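PDB 6WCI: cysteine desulfurase from Stenotrophomonas maltophilia, which is a pyridoxal-phosphate-dependent cysteine desulfurase that probably removes sulfur from L-cysteine, passing it to a carrier and leaving L-alanine. Local coordinates for residues Pro105-Leu110 against Glu261-Met266; Met275-Ser280 against Val285-Pro290. All blocks are in the same frame, centred on the assembly; numbering follows the deposited sequence.

Overall arrangement
Contacts 1 and 2 follow one another along the chain, with centres about 14 Å apart, and illustrate how chemistry changes from the body of a domain to an arm reaching out of it. Both are partly buried. Contact 1 sets an edge strand of the seven-stranded sheet against helix 260-265 and is small and purely apolar. Contact 2 lies farther out, about 29 Å from the centre of the chain, and joins the two arms of a hairpin by backbone hydrogen bonds and a Met-aromatic contact, with several exposed residues and the second subunit packed against part of it. The returning arm connects them: Ala289 rests on Leu263, and Pro290 packs against the backbone of Ser106 and Leu108.

Contact 1: Pro105-Leu110 against Glu261-Met266; sequences PSDLVL and EHLDAM
Leu263 faces Asp107 and Val109 from a helix end where Lys292 NZ is gripped twice, by Leu263 O and by Met266 O. Within that end the Met266 N to His262 O bond, 2.9 Å long, closes the last helical turn, and the chain leaves the helical conformation at Met266. The contact itself rests on the forked tip of Leu263. With CG anti to its own carbonyl carbon (chi1 -69°), the side chain reaches toward 105-110 and its two methyls part there. CD1 settles against the backbone of Asp107, 3.7 Å from Asp107 CA. CD2 lies 3.9 Å from Val109 CG2, where the two side chains pass each other, running in opposing directions.

This is helix-on-sheet packing in the large domain of a class-V aminotransferase: strand 108-111 is an outermost strand of the mixed sheet, paired antiparallel with 254-258, and helix 260-265 follows that neighbour almost at once. Phe293 touches both Val109 and Leu263, extending the apolar patch. Just before the strand, Leu108 N bonds to Pro105 O at 3.1 Å, closing a type I turn that places Asp107 next to Leu263 CD1. The carboxylates of Asp107 and Asp264 stay well apart, their OD1 atoms separated by 7.0 Å; Arg260 makes a long, weak ion pair with each, which may temper their like charge.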
loop_
_atom_site.group_PDB
_atom_site.type_symbol
_atom_site.label_atom_id
_atom_site.label_comp_id
_atom_site.label_asym_id
_atom_site.label_seq_id
_atom_site.Cartn_x
_atom_site.Cartn_y
_atom_site.Cartn_z
ATOM N N PRO B 105 4.735 -7.403 -18.564
ATOM C CA PRO B 105 4.971 -6.807 -17.243
ATOM C C PRO B 105 5.258 -5.318 -17.312
ATOM O O PRO B 105 4.969 -4.592 -16.352
ATOM C CB PRO B 105 6.163 -7.608 -16.707
ATOM C CG PRO B 105 6.823 -8.190 -17.915
ATOM C CD PRO B 105 5.751 -8.405 -18.927
ATOM N N SER B 106 5.794 -4.838 -18.434
ATOM C CA SER B 106 6.046 -3.411 -18.612
ATOM C C SER B 106 4.769 -2.579 -18.573
ATOM O O SER B 106 4.833 -1.373 -18.309
ATOM C CB SER B 106 6.775 -3.182 -19.939
ATOM O OG SER B 106 7.596 -2.035 -19.880
ATOM N N ASP B 107 3.613 -3.187 -18.849
ATOM C CA ASP B 107 2.335 -2.496 -18.837
ATOM C C ASP B 107 1.528 -2.771 -17.578
ATOM O O ASP B 107 0.324 -2.492 -17.551
ATOM C CB ASP B 107 1.506 -2.886 -20.063
ATOM C CG ASP B 107 2.250 -2.682 -21.373
ATOM O OD1 ASP B 107 3.196 -1.856 -21.415
ATOM O OD2 ASP B 107 1.880 -3.349 -22.364
ATOM N N LEU B 108 2.152 -3.317 -16.541
ATOM C CA LEU B 108 1.459 -3.729 -15.327
ATOM C C LEU B 108 1.982 -2.899 -14.162
ATOM O O LEU B 108 3.145 -3.041 -13.757
ATOM C CB LEU B 108 1.661 -5.223 -15.077
ATOM C CG LEU B 108 0.796 -5.904 -14.027
ATOM C CD1 LEU B 108 -0.684 -5.851 -14.423
ATOM C CD2 LEU B 108 1.263 -7.339 -13.842
ATOM N N VAL B 109 1.123 -2.044 -13.625
ATOM C CA VAL B 109 1.467 -1.178 -12.506
ATOM C C VAL B 109 1.039 -1.861 -11.216
ATOM O O VAL B 109 -0.129 -2.230 -11.063
ATOM C CB VAL B 109 0.789 0.194 -12.654
ATOM C CG1 VAL B 109 1.157 1.102 -11.487
ATOM C CG2 VAL B 109 1.164 0.838 -13.996
ATOM N N LEU B 110 1.982 -2.028 -10.285
ATOM C CA LEU B 110 1.711 -2.662 -9.000
ATOM C C LEU B 110 1.292 -1.600 -7.988
ATOM O O LEU B 110 1.918 -0.540 -7.906
ATOM C CB LEU B 110 2.951 -3.415 -8.505
ATOM C CG LEU B 110 3.557 -4.443 -9.475
ATOM C CD1 LEU B 110 4.837 -5.045 -8.940
ATOM C CD2 LEU B 110 2.546 -5.555 -9.775
ATOM N N GLU B 261 -0.251 2.866 -24.792
ATOM C CA GLU B 261 -0.482 4.240 -25.241
ATOM C C GLU B 261 -1.044 5.114 -24.124
ATOM O O GLU B 261 -0.744 6.310 -24.065
ATOM C CB GLU B 261 -1.428 4.258 -26.446
ATOM C CG GLU B 261 -2.830 3.769 -26.125
ATOM C CD GLU B 261 -3.815 3.956 -27.263
ATOM O OE1 GLU B 261 -3.661 4.920 -28.041
ATOM O OE2 GLU B 261 -4.748 3.132 -27.371
ATOM N N HIS B 262 -1.856 4.540 -23.233
ATOM C CA HIS B 262 -2.394 5.321 -22.125
ATOM C C HIS B 262 -1.332 5.573 -21.069
ATOM O O HIS B 262 -1.217 6.691 -20.551
ATOM C CB HIS B 262 -3.600 4.609 -21.513
ATOM C CG HIS B 262 -4.734 4.425 -22.473
ATOM N ND1 HIS B 262 -4.958 5.282 -23.527
ATOM C CD2 HIS B 262 -5.697 3.474 -22.549
ATOM C CE1 HIS B 262 -6.015 4.871 -24.209
ATOM N NE2 HIS B 262 -6.482 3.778 -23.635
ATOM N N LEU B 263 -0.551 4.550 -20.724
ATOM C CA LEU B 263 0.458 4.745 -19.691
ATOM C C LEU B 263 1.466 5.811 -20.105
ATOM O O LEU B 263 1.954 6.577 -19.265
ATOM C CB LEU B 263 1.168 3.427 -19.384
ATOM C CG LEU B 263 0.370 2.324 -18.683
ATOM C CD1 LEU B 263 1.138 1.019 -18.761
ATOM C CD2 LEU B 263 0.089 2.696 -17.234
ATOM N N ASP B 264 1.782 5.889 -21.396
ATOM C CA ASP B 264 2.743 6.901 -21.830
ATOM C C ASP B 264 2.133 8.300 -21.794
ATOM O O ASP B 264 2.800 9.257 -21.387
ATOM C CB ASP B 264 3.273 6.568 -23.225
ATOM C CG ASP B 264 4.160 5.328 -23.238
ATOM O OD1 ASP B 264 4.648 4.926 -22.160
ATOM O OD2 ASP B 264 4.376 4.765 -24.329
ATOM N N ALA B 265 0.866 8.440 -22.198
ATOM C CA ALA B 265 0.244 9.757 -22.268
ATOM C C ALA B 265 -0.177 10.291 -20.900
ATOM O O ALA B 265 -0.244 11.510 -20.720
ATOM C CB ALA B 265 -0.968 9.717 -23.202
ATOM N N MET B 266 -0.477 9.412 -19.942
ATOM C CA MET B 266 -0.993 9.849 -18.650
ATOM C C MET B 266 0.095 10.548 -17.836
ATOM O O MET B 266 1.229 10.061 -17.767
ATOM C CB MET B 266 -1.511 8.656 -17.850
ATOM C CG MET B 266 -2.879 8.122 -18.304
ATOM S SD MET B 266 -3.208 6.451 -17.682
ATOM C CE MET B 266 -3.092 6.654 -15.917
#

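Contact 2: Met275-Ser280 against Val285-Pro290; sequences MIKEVS and VFNDAP
Met275 CG sits between its backbone N and carbonyl carbon (chi1 55°), and further bends along the chain carry the thioether back to Phe286, whose CG lies anti to the carbonyl carbon (chi1 -57°). The thioether and the phenyl group end up alongside each other, pointing alike. Met275 CE presses obliquely on the ring, 3.4 Å from Phe286 CD1, and SD lies at the ring edge, 5.0 Å from the centroid, a Met-aromatic contact. The Ile276 side chain runs roughly perpendicular to that of Phe286, and its CG2 comes obliquely to the ring, 4.1 Å from Phe286 CD1.

The backbones that carry these groups form an antiparallel hairpin interrupted by a classic beta bulge: Lys277 and Glu278 both face Val285, and Val285 O accepts from both of their N-H groups. The bond from Glu278 N is 3.1 Å and uses a lone pair in the carbonyl plane; that from Lys277 N appears very short, so its exact length is doubtful. Val285 N returns a 2.8 Å bond to Glu278 O. Farther along, Asn287 N reaches Met275 O at 2.9 Å from above the carbonyl plane (41° out of it), while its ND2 bonds to Glu274 O.

The hairpin is consistent with the one that SufS-type desulfurases extend toward the active site of the partner subunit: Val279 N hydrogen-bonds to His386 ND1 of the second subunit, two residues beyond its oxidised Cys384, and Phe286 packs on Leu152 of that subunit. At the exposed rim, a water donates to Phe286 O at 2.7 Å and accepts a weak bond from Lys277 NZ.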
loop_
_atom_site.group_PDB
_atom_site.type_symbol
_atom_site.label_atom_id
_atom_site.label_comp_id
_atom_site.label_asym_id
_atom_site.label_seq_id
_atom_site.Cartn_x
_atom_site.Cartn_y
_atom_site.Cartn_z
ATOM N N MET B 275 9.838 6.811 -9.068
ATOM C CA MET B 275 9.129 7.207 -10.283
ATOM C C MET B 275 9.819 8.342 -11.028
ATOM O O MET B 275 9.404 8.680 -12.141
ATOM C CB MET B 275 7.675 7.597 -9.971
ATOM C CG MET B 275 7.492 8.685 -8.916
ATOM S SD MET B 275 7.720 10.372 -9.522
ATOM C CE MET B 275 6.235 10.545 -10.538
ATOM N N ILE B 276 10.864 8.923 -10.459
ATOM C CA ILE B 276 11.616 9.970 -11.122
ATOM C C ILE B 276 12.832 9.341 -11.779
ATOM O O ILE B 276 13.259 8.235 -11.445
ATOM C CB ILE B 276 12.043 11.095 -10.149
ATOM C CG1 ILE B 276 12.804 10.507 -8.956
ATOM C CG2 ILE B 276 10.834 11.881 -9.672
ATOM C CD1 ILE B 276 14.293 10.373 -9.166
ATOM N N LYS B 277 13.416 10.068 -12.712
ATOM C CA LYS B 277 14.716 9.717 -13.254
ATOM C C LYS B 277 15.799 10.685 -12.796
ATOM O O LYS B 277 16.894 10.257 -12.430
ATOM C CB LYS B 277 14.632 9.691 -14.787
ATOM C CG LYS B 277 15.876 9.232 -15.527
ATOM C CD LYS B 277 15.606 9.169 -17.037
ATOM C CE LYS B 277 14.344 8.354 -17.347
ATOM N NZ LYS B 277 14.105 8.170 -18.809
ATOM N N GLU B 278 15.492 11.983 -12.784
ATOM C CA GLU B 278 16.388 13.039 -12.330
ATOM C C GLU B 278 15.533 14.076 -11.622
ATOM O O GLU B 278 14.501 14.492 -12.160
ATOM C CB GLU B 278 17.132 13.700 -13.502
ATOM C CG GLU B 278 17.944 12.756 -14.373
ATOM C CD GLU B 278 19.221 12.291 -13.699
ATOM O OE1 GLU B 278 19.635 12.917 -12.695
ATOM O OE2 GLU B 278 19.815 11.301 -14.176
ATOM N N VAL B 279 15.947 14.491 -10.432
ATOM C CA VAL B 279 15.243 15.521 -9.680
ATOM C C VAL B 279 16.146 16.732 -9.551
ATOM O O VAL B 279 17.285 16.628 -9.077
ATOM C CB VAL B 279 14.796 15.032 -8.292
ATOM C CG1 VAL B 279 14.261 16.203 -7.483
ATOM C CG2 VAL B 279 13.741 13.959 -8.423
ATOM N N SER B 280 15.635 17.877 -9.982
ATOM C CA SER B 280 16.243 19.159 -9.718
ATOM C C SER B 280 15.147 20.159 -9.395
ATOM O O SER B 280 14.002 20.012 -9.839
ATOM C CB SER B 280 17.053 19.657 -10.915
ATOM O OG SER B 280 17.075 21.059 -10.890
ATOM N N VAL B 285 12.714 14.961 -14.249
ATOM C CA VAL B 285 12.474 14.048 -15.358
ATOM C C VAL B 285 11.978 12.720 -14.787
ATOM O O VAL B 285 12.617 12.140 -13.901
ATOM C CB VAL B 285 13.748 13.845 -16.199
ATOM C CG1 VAL B 285 13.465 12.893 -17.352
ATOM C CG2 VAL B 285 14.274 15.190 -16.728
ATOM N N PHE B 286 10.854 12.230 -15.295
ATOM C CA PHE B 286 10.227 11.048 -14.721
ATOM C C PHE B 286 10.634 9.780 -15.464
ATOM O O PHE B 286 10.954 9.808 -16.655
ATOM C CB PHE B 286 8.700 11.184 -14.741
ATOM C CG PHE B 286 8.194 12.405 -14.032
ATOM C CD1 PHE B 286 8.143 12.443 -12.650
ATOM C CD2 PHE B 286 7.776 13.518 -14.749
ATOM C CE1 PHE B 286 7.686 13.570 -11.988
ATOM C CE2 PHE B 286 7.312 14.642 -14.100
ATOM C CZ PHE B 286 7.267 14.671 -12.714
ATOM N N ASN B 287 10.591 8.654 -14.743
ATOM C CA ASN B 287 10.763 7.347 -15.357
ATOM C C ASN B 287 9.618 7.072 -16.322
ATOM O O ASN B 287 8.609 7.775 -16.340
ATOM C CB ASN B 287 10.760 6.240 -14.303
ATOM C CG ASN B 287 12.142 5.857 -13.855
ATOM O OD1 ASN B 287 13.116 6.013 -14.597
ATOM N ND2 ASN B 287 12.241 5.339 -12.632
ATOM N N ASP B 288 9.783 6.022 -17.125
ATOM C CA ASP B 288 8.720 5.473 -17.953
ATOM C C ASP B 288 7.847 4.526 -17.137
ATOM O O ASP B 288 8.201 4.113 -16.028
ATOM C CB ASP B 288 9.294 4.714 -19.147
ATOM C CG ASP B 288 9.944 5.623 -20.156
ATOM O OD1 ASP B 288 9.535 6.795 -20.243
ATOM O OD2 ASP B 288 10.857 5.156 -20.867
ATOM N N ALA B 289 6.713 4.148 -17.717
ATOM C CA ALA B 289 5.884 3.121 -17.126
ATOM C C ALA B 289 6.650 1.799 -17.110
ATOM O O ALA B 289 7.442 1.520 -18.017
ATOM C CB ALA B 289 4.583 2.964 -17.925
ATOM N N PRO B 290 6.406 0.941 -16.110
ATOM C CA PRO B 290 5.402 1.150 -15.057
ATOM C C PRO B 290 5.885 1.952 -13.837
ATOM O O PRO B 290 5.043 2.437 -13.080
ATOM C CB PRO B 290 5.054 -0.283 -14.635
ATOM C CG PRO B 290 6.349 -1.037 -14.813
ATOM C CD PRO B 290 6.993 -0.413 -16.059
HETATM O O HOH W 1 11.319 10.076 -19.307
#